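Local coordinates for flagellin (PDB 4CFI), which is the subunit that polymerises into the bacterial flagellar filament and carries immunoreactive epitopes, at residues A[12-15]-A[16-20]. Residues are numbered along the deposited sequence; the frame is centred on the assembly and turned at random.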
loop_
_atom_site.group_PDB
_atom_site.type_symbol
_atom_site.label_atom_id
_atom_site.label_comp_id
_atom_site.label_asym_id
_atom_site.label_seq_id
_atom_site.Cartn_x
_atom_site.Cartn_y
_atom_site.Cartn_z
ATOM N N GLY A 12 -22.857 2.942 1.729
ATOM C CA GLY A 12 -22.044 2.392 0.658
ATOM C C GLY A 12 -20.605 2.222 1.108
ATOM O O GLY A 12 -19.979 1.212 0.805
ATOM N N LEU A 13 -20.065 3.207 1.827
ATOM C CA LEU A 13 -18.692 3.095 2.322
ATOM C C LEU A 13 -18.533 1.949 3.307
ATOM O O LEU A 13 -17.507 1.287 3.316
ATOM C CB LEU A 13 -18.211 4.409 2.928
ATOM C CG LEU A 13 -18.108 5.584 1.959
ATOM C CD1 LEU A 13 -17.670 6.851 2.670
ATOM C CD2 LEU A 13 -17.171 5.306 0.809
ATOM N N THR A 14 -19.539 1.703 4.132
ATOM C CA THR A 14 -19.497 0.551 5.042
ATOM C C THR A 14 -19.512 -0.765 4.263
ATOM O O THR A 14 -18.788 -1.706 4.608
ATOM C CB THR A 14 -20.628 0.625 6.068
ATOM O OG1 THR A 14 -20.359 1.739 6.913
ATOM C CG2 THR A 14 -20.707 -0.656 6.917
ATOM N N SER A 15 -20.314 -0.852 3.209
ATOM C CA SER A 15 -20.243 -2.020 2.326
ATOM C C SER A 15 -18.851 -2.207 1.745
ATOM O O SER A 15 -18.317 -3.308 1.717
ATOM C CB SER A 15 -21.237 -1.904 1.179
ATOM O OG SER A 15 -22.558 -1.849 1.668
ATOM N N LEU A 16 -18.268 -1.110 1.292
ATOM C CA LEU A 16 -16.936 -1.134 0.735
ATOM C C LEU A 16 -15.910 -1.617 1.781
ATOM O O LEU A 16 -15.065 -2.452 1.470
ATOM C CB LEU A 16 -16.615 0.256 0.186
ATOM C CG LEU A 16 -15.249 0.404 -0.462
ATOM C CD1 LEU A 16 -14.986 -0.710 -1.462
ATOM C CD2 LEU A 16 -15.134 1.779 -1.105
ATOM N N THR A 17 -16.007 -1.130 3.019
ATOM C CA THR A 17 -15.135 -1.602 4.114
ATOM C C THR A 17 -15.239 -3.125 4.280
ATOM O O THR A 17 -14.213 -3.794 4.463
ATOM C CB THR A 17 -15.487 -0.881 5.433
ATOM O OG1 THR A 17 -15.147 0.500 5.300
ATOM C CG2 THR A 17 -14.735 -1.465 6.617
ATOM N N ASN A 18 -16.448 -3.675 4.256
ATOM C CA ASN A 18 -16.613 -5.125 4.380
ATOM C C ASN A 18 -15.806 -5.869 3.292
ATOM O O ASN A 18 -15.109 -6.846 3.584
ATOM C CB ASN A 18 -18.102 -5.541 4.344
ATOM C CG ASN A 18 -18.815 -5.451 5.710
ATOM O OD1 ASN A 18 -18.820 -6.414 6.464
ATOM N ND2 ASN A 18 -19.487 -4.343 5.978
ATOM N N SER A 19 -15.905 -5.417 2.041
ATOM C CA SER A 19 -15.223 -6.108 0.936
ATOM C C SER A 19 -13.710 -5.919 0.984
ATOM O O SER A 19 -12.963 -6.854 0.690
ATOM C CB SER A 19 -15.762 -5.691 -0.435
ATOM O OG SER A 19 -17.003 -6.340 -0.718
ATOM N N LEU A 20 -13.254 -4.729 1.369
ATOM C CA LEU A 20 -11.809 -4.486 1.488
ATOM C C LEU A 20 -11.212 -5.297 2.645
ATOM O O LEU A 20 -10.150 -5.913 2.467
ATOM C CB LEU A 20 -11.528 -2.995 1.654
ATOM C CG LEU A 20 -11.956 -2.106 0.479
ATOM C CD1 LEU A 20 -11.851 -0.634 0.850
ATOM C CD2 LEU A 20 -11.203 -2.368 -0.818
HETATM O O HOH W 1 -19.224 -5.811 0.998
#
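N18 folds its side-chain amide back over the turn that precedes it, so that T14 O is gripped twice by one residue. The backbone N of N18 supplies the ordinary i to i+4 bond to T14 O at 3.1 Å, and N18 ND2 adds a second to T14 O, also at 3.1 Å, with an N-H...O angle of 155°. The two donors come from opposite faces of the T14 carbonyl plane. The helical bond thus stays intact, while ND2 approaches from well above that plane, 47° out of it and off a lone pair. The conformation accounts for it: CG of N18 is anti to its carbonyl carbon, beside the backbone N, and chi2 of -90° swings ND2 back towards T14. There T14 runs alongside it, pointing the same way, with its CG2 4.0 Å from N18 ND2.

A water bridges S15 O and S19 OG, donating to the first at 2.8 Å and to the second at 2.9 Å, beside the direct backbone bond from S19 N to S15 O. S19 OG also hydrogen-bonds Q50 of helix 37-60, tying this edge to the neighbouring helix. T17 OG1 lies 3.2 Å from L13 O, the same carbonyl that accepts T17 N.

L16 behaves differently. Its CB lies 3.4 Å from L13 O, but in the conformer given the side chain touches V54 of helix 37-60 and V244 of helix 227-257. L13 likewise meets L251 of the latter. An asparagine returning to the backbone on the exposed side, with leucines buried toward helices 37-60 and 227-257, fits helix 2-31 as an amphipathic member of the helical bundle characteristic of the flagellin D1 domain.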